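Local coordinates for possible galactose mutarotase (PDB 4RNL), which is probably an aldose 1-epimerase that interconverts the alpha and beta anomers of galactose or a related sugar, although its function has not been established, at residues T20-W25 against V38-G43; G75-A80 against G118-V123; G132-R137 against D151-Y156. All blocks are in the same frame, centred on the assembly; numbering follows the deposited sequence. Where two conformers were deposited one is given.

Overall arrangement
The three contacts follow one another along the chain, each closing before the next opens. Contact 1 joins strands 21-28 and 35-39 of a five-stranded antiparallel sheet, contact 2 brings together two loops, and contact 3 pairs strands 132-139 and 150-159 near one end of the large antiparallel sheet. The centre of contact 1 lies about 11 Å from that of contact 2 and about 12 Å from that of contact 3; the centres of contacts 2 and 3 are about 15 Å apart. W25 on V133 and the Y156 hydroxyl near G43 O, probably hydrogen-bonded, tie the five-stranded sheet to the large one, and the loops of contact 2 border both hairpins through G42-V122 and V122-R137.

Contact 1: residues T20-W25 against V38-G43; sequences TRVDRW and VLTYGG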
loop_
_atom_site.group_PDB
_atom_site.type_symbol
_atom_site.label_atom_id
_atom_site.label_comp_id
_atom_site.label_asym_id
_atom_site.label_seq_id
_atom_site.Cartn_x
_atom_site.Cartn_y
_atom_site.Cartn_z
ATOM N N THR A 20 10.328 14.320 -17.028
ATOM C CA THR A 20 8.954 14.487 -16.568
ATOM C C THR A 20 8.922 15.171 -15.207
ATOM O O THR A 20 9.562 14.720 -14.266
ATOM C CB THR A 20 8.223 13.148 -16.445
ATOM O OG1 THR A 20 8.333 12.433 -17.679
ATOM C CG2 THR A 20 6.752 13.389 -16.131
ATOM N N ARG A 21 8.168 16.259 -15.100
ATOM C CA ARG A 21 8.083 16.984 -13.836
ATOM C C ARG A 21 7.224 16.256 -12.803
ATOM O O ARG A 21 6.191 15.679 -13.131
ATOM C CB ARG A 21 7.562 18.401 -14.072
ATOM C CG ARG A 21 8.578 19.296 -14.761
ATOM C CD ARG A 21 8.119 20.741 -14.779
ATOM N NE ARG A 21 7.207 21.016 -15.886
ATOM C CZ ARG A 21 6.663 22.205 -16.123
ATOM N NH1 ARG A 21 6.937 23.230 -15.324
ATOM N NH2 ARG A 21 5.846 22.372 -17.157
ATOM N N VAL A 22 7.674 16.287 -11.557
ATOM C CA VAL A 22 6.969 15.655 -10.450
ATOM C C VAL A 22 6.674 16.726 -9.401
ATOM O O VAL A 22 7.531 17.554 -9.106
ATOM C CB VAL A 22 7.836 14.535 -9.821
ATOM C CG1 VAL A 22 7.161 13.951 -8.572
ATOM C CG2 VAL A 22 8.124 13.446 -10.855
ATOM N N ASP A 23 5.452 16.724 -8.872
ATOM C CA ASP A 23 5.059 17.660 -7.821
ATOM C C ASP A 23 4.908 16.939 -6.487
ATOM O O ASP A 23 4.629 15.741 -6.451
ATOM C CB ASP A 23 3.718 18.320 -8.161
ATOM C CG ASP A 23 3.844 19.436 -9.167
ATOM O OD1 ASP A 23 4.963 19.963 -9.368
ATOM O OD2 ASP A 23 2.799 19.808 -9.750
ATOM N N ARG A 24 5.098 17.674 -5.392
ATOM C CA ARG A 24 4.825 17.143 -4.052
ATOM C C ARG A 24 3.662 17.903 -3.421
ATOM O O ARG A 24 3.688 19.130 -3.331
ATOM C CB ARG A 24 6.063 17.218 -3.147
ATOM C CG ARG A 24 5.812 16.644 -1.745
ATOM C CD ARG A 24 7.093 16.404 -0.969
ATOM N NE ARG A 24 7.795 17.648 -0.650
ATOM C CZ ARG A 24 8.854 17.726 0.151
ATOM N NH1 ARG A 24 9.340 16.628 0.712
ATOM N NH2 ARG A 24 9.431 18.901 0.392
ATOM N N TRP A 25 2.634 17.177 -3.002
ATOM C CA TRP A 25 1.476 17.792 -2.360
ATOM C C TRP A 25 1.575 17.588 -0.861
ATOM O O TRP A 25 1.849 16.477 -0.394
ATOM C CB TRP A 25 0.192 17.156 -2.891
ATOM C CG TRP A 25 -0.114 17.560 -4.309
ATOM C CD1 TRP A 25 0.490 17.099 -5.450
ATOM C CD2 TRP A 25 -1.101 18.511 -4.734
ATOM N NE1 TRP A 25 -0.071 17.706 -6.557
ATOM C CE2 TRP A 25 -1.041 18.577 -6.143
ATOM C CE3 TRP A 25 -2.021 19.319 -4.055
ATOM C CZ2 TRP A 25 -1.872 19.423 -6.886
ATOM C CZ3 TRP A 25 -2.848 20.149 -4.796
ATOM C CH2 TRP A 25 -2.767 20.195 -6.197
ATOM N N VAL A 38 2.498 13.762 -0.544
ATOM C CA VAL A 38 2.182 12.813 -1.609
ATOM C C VAL A 38 2.800 13.297 -2.921
ATOM O O VAL A 38 2.694 14.480 -3.273
ATOM C CB VAL A 38 0.657 12.674 -1.800
ATOM C CG1 VAL A 38 0.341 11.692 -2.922
ATOM C CG2 VAL A 38 -0.017 12.213 -0.498
ATOM N N LEU A 39 3.456 12.387 -3.635
ATOM C CA LEU A 39 4.122 12.741 -4.893
ATOM C C LEU A 39 3.261 12.360 -6.078
ATOM O O LEU A 39 2.568 11.343 -6.036
ATOM C CB LEU A 39 5.456 12.009 -5.016
ATOM C CG LEU A 39 6.399 12.026 -3.816
ATOM C CD1 LEU A 39 7.662 11.268 -4.187
ATOM C CD2 LEU A 39 6.726 13.458 -3.382
ATOM N N THR A 40 3.313 13.147 -7.153
ATOM C CA THR A 40 2.604 12.758 -8.376
ATOM C C THR A 40 3.304 11.577 -9.050
ATOM O O THR A 40 2.723 10.900 -9.901
ATOM C CB THR A 40 2.461 13.913 -9.374
ATOM O OG1 THR A 40 3.759 14.417 -9.718
ATOM C CG2 THR A 40 1.621 15.032 -8.780
ATOM N N TYR A 41 4.558 11.331 -8.678
ATOM C CA TYR A 41 5.249 10.129 -9.165
ATOM C C TYR A 41 4.803 8.931 -8.348
ATOM O O TYR A 41 5.016 8.892 -7.133
ATOM C CB TYR A 41 6.768 10.290 -9.041
ATOM C CG TYR A 41 7.587 9.086 -9.486
ATOM C CD1 TYR A 41 7.502 8.600 -10.787
ATOM C CD2 TYR A 41 8.475 8.465 -8.613
ATOM C CE1 TYR A 41 8.264 7.515 -11.197
ATOM C CE2 TYR A 41 9.241 7.379 -9.014
ATOM C CZ TYR A 41 9.126 6.907 -10.305
ATOM O OH TYR A 41 9.890 5.827 -10.714
ATOM N N GLY A 42 4.168 7.965 -9.010
ATOM C CA GLY A 42 3.794 6.715 -8.374
ATOM C C GLY A 42 2.841 6.863 -7.206
ATOM O O GLY A 42 2.704 5.943 -6.393
ATOM N N GLY A 43 2.181 8.014 -7.117
ATOM C CA GLY A 43 1.249 8.296 -6.033
ATOM C C GLY A 43 1.888 8.094 -4.674
ATOM O O GLY A 43 1.219 7.765 -3.693
HETATM O O HOH W 1 3.632 15.899 -11.891
#
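V38 and W25 face each other as a hydrogen-bonded antiparallel pair. W25 N gives V38 O an almost straight bond of 2.7 Å (178° at the hydrogen), and V38 N returns one to W25 O. The indole turns its edge, not its face, to V38 O. One step on, L39 and R24 make a non-hydrogen-bonded pair whose side chains run side by side in the same direction: L39 CD2 lies against the aliphatic part of R24, 3.7 Å from its CG, while the guanidinium continues away to Q46.

At T40 the regular pairing gives way to a side-chain bond. T40 N still donates to D23 O at 3.0 Å, but D23 N is answered by the hydroxyl, T40 OG1, also at 3.0 Å and nearly straight (166°). With chi1 at 58°, OG1 stands between its own backbone N and carbonyl carbon, where D23 N can reach it. The same oxygen is 2.6 Å from a water that donates to R21 O, so the hydroxyl is gripped twice as the chain leaves the strand. Its methyl, T40 CG2, sits at the indole edge, 3.9 Å from W25 NE1. Y41 then lays its CB on V22, 3.7 Å from CG1, and carries its ring away.

The hairpin is flanked by strand 7-15, which bonds to V22 and R24 through F13, G14 and E11. Strand 125-129 meets W25 and T40 through A126, and L67 of helix 67-72 packs on V22 and Y41.

Contact 2: residues G75-A80 against G118-V123; sequences GSYFGA and GFSRVV. With PO4 (phosphate ion), chain H.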
loop_
_atom_site.group_PDB
_atom_site.type_symbol
_atom_site.label_atom_id
_atom_site.label_comp_id
_atom_site.label_asym_id
_atom_site.label_seq_id
_atom_site.Cartn_x
_atom_site.Cartn_y
_atom_site.Cartn_z
ATOM N N GLY A 75 12.437 -0.595 -6.168
ATOM C CA GLY A 75 12.253 -1.995 -5.819
ATOM C C GLY A 75 11.616 -2.252 -4.463
ATOM O O GLY A 75 11.070 -3.334 -4.226
ATOM N N SER A 76 11.697 -1.273 -3.566
ATOM C CA SER A 76 11.102 -1.393 -2.236
ATOM C C SER A 76 9.638 -0.998 -2.242
ATOM O O SER A 76 8.913 -1.264 -1.279
ATOM C CB SER A 76 11.827 -0.488 -1.231
ATOM O OG SER A 76 13.140 -0.960 -0.963
ATOM N N TYR A 77 9.223 -0.324 -3.311
ATOM C CA TYR A 77 7.884 0.247 -3.415
ATOM C C TYR A 77 7.520 1.163 -2.242
ATOM O O TYR A 77 6.362 1.206 -1.834
ATOM C CB TYR A 77 6.835 -0.866 -3.564
ATOM C CG TYR A 77 6.997 -1.644 -4.850
ATOM C CD1 TYR A 77 7.882 -2.711 -4.930
ATOM C CD2 TYR A 77 6.297 -1.284 -5.990
ATOM C CE1 TYR A 77 8.047 -3.418 -6.116
ATOM C CE2 TYR A 77 6.457 -1.981 -7.187
ATOM C CZ TYR A 77 7.339 -3.041 -7.241
ATOM O OH TYR A 77 7.499 -3.744 -8.421
ATOM N N PHE A 78 8.496 1.894 -1.703
ATOM C CA PHE A 78 8.221 2.799 -0.585
ATOM C C PHE A 78 7.064 3.741 -0.913
ATOM O O PHE A 78 7.079 4.399 -1.951
ATOM C CB PHE A 78 9.460 3.629 -0.240
ATOM C CG PHE A 78 10.526 2.866 0.493
ATOM C CD1 PHE A 78 10.201 1.772 1.292
ATOM C CD2 PHE A 78 11.855 3.247 0.391
ATOM C CE1 PHE A 78 11.199 1.080 1.983
ATOM C CE2 PHE A 78 12.855 2.558 1.072
ATOM C CZ PHE A 78 12.525 1.473 1.867
ATOM N N GLY A 79 6.059 3.771 -0.034
ATOM C CA GLY A 79 4.924 4.681 -0.124
ATOM C C GLY A 79 3.995 4.568 -1.323
ATOM O O GLY A 79 3.082 5.389 -1.489
ATOM N N ALA A 80 4.180 3.535 -2.139
ATOM C CA ALA A 80 3.681 3.586 -3.509
ATOM C C ALA A 80 2.227 3.185 -3.719
ATOM O O ALA A 80 1.729 2.240 -3.104
ATOM C CB ALA A 80 4.579 2.757 -4.417
ATOM N N GLY A 118 4.632 -0.539 -13.729
ATOM C CA GLY A 118 3.405 -0.449 -12.951
ATOM C C GLY A 118 3.081 0.961 -12.471
ATOM O O GLY A 118 3.856 1.911 -12.696
ATOM N N PHE A 119 1.944 1.090 -11.782
ATOM C CA PHE A 119 1.406 2.393 -11.374
ATOM C C PHE A 119 2.367 3.150 -10.454
ATOM O O PHE A 119 2.309 4.375 -10.361
ATOM C CB PHE A 119 0.055 2.227 -10.653
ATOM C CG PHE A 119 -1.110 1.815 -11.554
ATOM C CD1 PHE A 119 -0.926 1.516 -12.899
ATOM C CD2 PHE A 119 -2.400 1.754 -11.029
ATOM C CE1 PHE A 119 -2.019 1.152 -13.710
ATOM C CE2 PHE A 119 -3.490 1.381 -11.823
ATOM C CZ PHE A 119 -3.296 1.084 -13.168
ATOM N N SER A 120 3.253 2.418 -9.781
ATOM C CA SER A 120 4.166 3.046 -8.828
ATOM C C SER A 120 5.348 3.726 -9.513
ATOM O O SER A 120 6.140 4.402 -8.855
ATOM C CB SER A 120 4.689 2.006 -7.844
ATOM O OG SER A 120 5.469 1.053 -8.526
ATOM N N ARG A 121 5.457 3.559 -10.826
ATOM C CA ARG A 121 6.587 4.116 -11.575
ATOM C C ARG A 121 6.150 4.976 -12.749
ATOM O O ARG A 121 6.893 5.130 -13.719
ATOM C CB ARG A 121 7.497 2.987 -12.074
ATOM C CG ARG A 121 8.244 2.256 -10.967
ATOM C CD ARG A 121 7.823 0.805 -10.889
ATOM N NE ARG A 121 8.505 0.091 -9.809
ATOM C CZ ARG A 121 9.264 -0.980 -9.992
ATOM N NH1 ARG A 121 9.431 -1.482 -11.215
ATOM N NH2 ARG A 121 9.837 -1.566 -8.953
ATOM N N VAL A 122 4.937 5.519 -12.668
ATOM C CA VAL A 122 4.448 6.454 -13.677
ATOM C C VAL A 122 3.949 7.723 -12.991
ATOM O O VAL A 122 3.647 7.712 -11.789
ATOM C CB VAL A 122 3.313 5.838 -14.532
ATOM C CG1 VAL A 122 3.818 4.614 -15.283
ATOM C CG2 VAL A 122 2.131 5.462 -13.655
ATOM N N VAL A 123 3.877 8.817 -13.743
ATOM C CA VAL A 123 3.443 10.100 -13.182
ATOM C C VAL A 123 1.940 10.298 -13.385
ATOM O O VAL A 123 1.408 10.072 -14.481
ATOM C CB VAL A 123 4.231 11.279 -13.778
ATOM C CG1 VAL A 123 3.734 12.607 -13.222
ATOM C CG2 VAL A 123 5.717 11.127 -13.477
HETATM P P PO4 H . 16.621 -1.239 -5.602
HETATM O O1 PO4 H . 17.064 -2.666 -5.821
HETATM O O2 PO4 H . 16.126 -1.078 -4.183
HETATM O O3 PO4 H . 17.804 -0.326 -5.821
HETATM O O4 PO4 H . 15.507 -0.897 -6.571
#
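Y77 and R121 meet as two nearly parallel flat groups, the phenol ring and the guanidinium being turned only 9° from each other, although their side chains cross at about a right angle. The phenol oxygen does the closest touching: Y77 OH stands over one face of the guanidinium, displaced toward its rim, 3.2 Å from R121 NH2. The same nitrogen is 3.4 Å from Y77 CZ. The guanidinium is met on its face, and the angle is too poor for a hydrogen bond. A bend in the arginine chain, with chi2 at 116°, turns CD out of the extended path on the way to the ring.

Beside this pair, S120 CB packs on A80 CB at 3.5 Å. The serine was deposited in two conformers, so the approach of its hydroxyl to the Y77 ring is doubtful. A type II turn from Y77 to A80, closed by the bond from A80 N to Y77 O, brings the ring and the methyl to the same partner loop. H113 meets the Y77 ring edge-to-face. This histidine lies in the Leu-His-Gly-Gly sequence that in galactose mutarotases carries an active-site histidine, so the tyrosine probably stands next to the sugar pocket. A phosphate ion, probably from the crystallisation liquor, is bound at the edge of the contact by G75 N (3.1 Å to its O4) and by H73.

The polar anchoring of R121 lies outside the two segments: NH1 donates to P116 O, and NH2 makes a weak bond to G74 O. Those carbonyls are likely to fix the plane of the guanidinium, and the cation would then act on the tyrosine mainly by contact and by polarising its ring and oxygen.

Contact 3: residues G132-R137 against D151-Y156; sequences GVQLHR and DVRVTY
The β hairpin of strands 132-139 and 150-159 carries a polar cluster on one face, where H136 meets both D151 and R153. H136 holds CG anti to its backbone N (chi1 174°), and its NE2 donates to D151 OD1 at 2.6 Å (146° at the hydrogen), entering on the syn lone pair, with the oxygen in the plane of the imidazole. R153 lays its guanidinium flat over the ring, centres 3.9 Å apart and planes nearly parallel. An alanine in place of H136 would probably leave D151 OD1 without this N-H and the guanidinium of R153 without the ring on which it lies.

Farther along that face Q134 NE2 donates to T155 OG1 at 3.0 Å, within the amide plane. Its other amide atom, OE1, lies at the edge of the R153 guanidinium and is weakly bonded to R127. The hairpin belongs to the large antiparallel sheet of the mutarotase fold, between strands 125-129 and 162-171. Within 132-137 and 151-156 the hydrogen-bonded pairs are V133 with Y156, L135 with V154 and R137 with V152. Their side chains make up the opposite face, where L135 CD1 approaches Y156 CE1 to 3.7 Å and R137 reaches away to a salt bridge with E143.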
loop_
_atom_site.group_PDB
_atom_site.type_symbol
_atom_site.label_atom_id
_atom_site.label_comp_id
_atom_site.label_asym_id
_atom_site.label_seq_id
_atom_site.Cartn_x
_atom_site.Cartn_y
_atom_site.Cartn_z
ATOM N N GLY A 132 -7.560 17.506 0.453
ATOM C CA GLY A 132 -6.422 16.813 -0.130
ATOM C C GLY A 132 -6.179 16.926 -1.628
ATOM O O GLY A 132 -6.379 17.975 -2.247
ATOM N N VAL A 133 -5.721 15.819 -2.207
ATOM C CA VAL A 133 -5.345 15.785 -3.612
ATOM C C VAL A 133 -5.899 14.525 -4.285
ATOM O O VAL A 133 -5.917 13.429 -3.692
ATOM C CB VAL A 133 -3.803 15.888 -3.778
ATOM C CG1 VAL A 133 -3.091 14.742 -3.022
ATOM C CG2 VAL A 133 -3.411 15.875 -5.251
ATOM N N GLN A 134 -6.391 14.693 -5.510
ATOM C CA GLN A 134 -6.853 13.566 -6.314
ATOM C C GLN A 134 -5.903 13.328 -7.480
ATOM O O GLN A 134 -5.646 14.239 -8.273
ATOM C CB GLN A 134 -8.270 13.837 -6.834
ATOM C CG GLN A 134 -8.866 12.729 -7.707
ATOM C CD GLN A 134 -10.323 12.992 -8.045
ATOM O OE1 GLN A 134 -10.638 13.537 -9.100
ATOM N NE2 GLN A 134 -11.221 12.621 -7.138
ATOM N N LEU A 135 -5.373 12.107 -7.571
ATOM C CA LEU A 135 -4.528 11.707 -8.693
ATOM C C LEU A 135 -5.375 11.000 -9.742
ATOM O O LEU A 135 -6.293 10.247 -9.412
ATOM C CB LEU A 135 -3.413 10.769 -8.221
ATOM C CG LEU A 135 -2.520 11.368 -7.138
ATOM C CD1 LEU A 135 -1.340 10.465 -6.875
ATOM C CD2 LEU A 135 -2.051 12.745 -7.536
ATOM N N HIS A 136 -5.070 11.240 -11.010
ATOM C CA HIS A 136 -5.856 10.659 -12.098
ATOM C C HIS A 136 -4.943 10.225 -13.227
ATOM O O HIS A 136 -4.069 10.978 -13.638
ATOM C CB HIS A 136 -6.858 11.683 -12.629
ATOM C CG HIS A 136 -7.615 11.218 -13.835
ATOM N ND1 HIS A 136 -7.790 12.002 -14.955
ATOM C CD2 HIS A 136 -8.251 10.047 -14.094
ATOM C CE1 HIS A 136 -8.495 11.336 -15.855
ATOM N NE2 HIS A 136 -8.791 10.149 -15.353
ATOM N N ARG A 137 -5.155 9.015 -13.743
ATOM C CA ARG A 137 -4.401 8.555 -14.907
ATOM C C ARG A 137 -5.145 7.426 -15.589
ATOM O O ARG A 137 -5.665 6.532 -14.925
ATOM C CB ARG A 137 -3.009 8.062 -14.485
ATOM C CG ARG A 137 -2.136 7.592 -15.642
ATOM C CD ARG A 137 -0.821 7.010 -15.131
ATOM N NE ARG A 137 0.044 6.560 -16.218
ATOM C CZ ARG A 137 0.041 5.323 -16.706
ATOM N NH1 ARG A 137 -0.786 4.407 -16.205
ATOM N NH2 ARG A 137 0.868 5.002 -17.697
ATOM N N ASP A 151 -9.496 3.740 -16.386
ATOM C CA ASP A 151 -9.554 5.135 -15.952
ATOM C C ASP A 151 -9.525 5.156 -14.428
ATOM O O ASP A 151 -10.498 4.770 -13.783
ATOM C CB ASP A 151 -10.853 5.764 -16.468
ATOM C CG ASP A 151 -10.875 7.280 -16.333
ATOM O OD1 ASP A 151 -9.957 7.842 -15.717
ATOM O OD2 ASP A 151 -11.818 7.916 -16.847
ATOM N N VAL A 152 -8.410 5.600 -13.847
ATOM C CA VAL A 152 -8.193 5.455 -12.406
ATOM C C VAL A 152 -8.096 6.794 -11.697
ATOM O O VAL A 152 -7.411 7.703 -12.169
ATOM C CB VAL A 152 -6.884 4.679 -12.106
ATOM C CG1 VAL A 152 -6.697 4.482 -10.591
ATOM C CG2 VAL A 152 -6.872 3.345 -12.828
ATOM N N ARG A 153 -8.775 6.906 -10.555
ATOM C CA ARG A 153 -8.649 8.076 -9.694
ATOM C C ARG A 153 -8.376 7.615 -8.277
ATOM O O ARG A 153 -9.061 6.734 -7.761
ATOM C CB ARG A 153 -9.932 8.917 -9.708
ATOM C CG ARG A 153 -10.093 9.746 -10.952
ATOM C CD ARG A 153 -11.334 10.611 -10.902
ATOM N NE ARG A 153 -11.347 11.528 -12.040
ATOM C CZ ARG A 153 -11.706 11.181 -13.271
ATOM N NH1 ARG A 153 -12.090 9.935 -13.525
ATOM N NH2 ARG A 153 -11.679 12.079 -14.247
ATOM N N VAL A 154 -7.373 8.211 -7.652
ATOM C CA VAL A 154 -7.030 7.870 -6.280
ATOM C C VAL A 154 -7.004 9.165 -5.486
ATOM O O VAL A 154 -6.275 10.098 -5.825
ATOM C CB VAL A 154 -5.670 7.163 -6.198
ATOM C CG1 VAL A 154 -5.320 6.866 -4.746
ATOM C CG2 VAL A 154 -5.698 5.866 -7.005
ATOM N N THR A 155 -7.826 9.230 -4.443
ATOM C CA THR A 155 -8.012 10.479 -3.728
ATOM C C THR A 155 -7.467 10.339 -2.322
ATOM O O THR A 155 -7.876 9.452 -1.573
ATOM C CB THR A 155 -9.500 10.872 -3.687
ATOM O OG1 THR A 155 -10.011 10.943 -5.027
ATOM C CG2 THR A 155 -9.681 12.237 -3.010
ATOM N N TYR A 156 -6.534 11.219 -1.977
ATOM C CA TYR A 156 -5.882 11.208 -0.673
ATOM C C TYR A 156 -6.409 12.415 0.100
ATOM O O TYR A 156 -6.201 13.552 -0.320
ATOM C CB TYR A 156 -4.365 11.379 -0.826
ATOM C CG TYR A 156 -3.615 10.333 -1.646
ATOM C CD1 TYR A 156 -3.719 10.303 -3.037
ATOM C CD2 TYR A 156 -2.757 9.425 -1.032
ATOM C CE1 TYR A 156 -3.004 9.368 -3.796
ATOM C CE2 TYR A 156 -2.039 8.484 -1.783
ATOM C CZ TYR A 156 -2.178 8.462 -3.157
ATOM O OH TYR A 156 -1.452 7.542 -3.894
#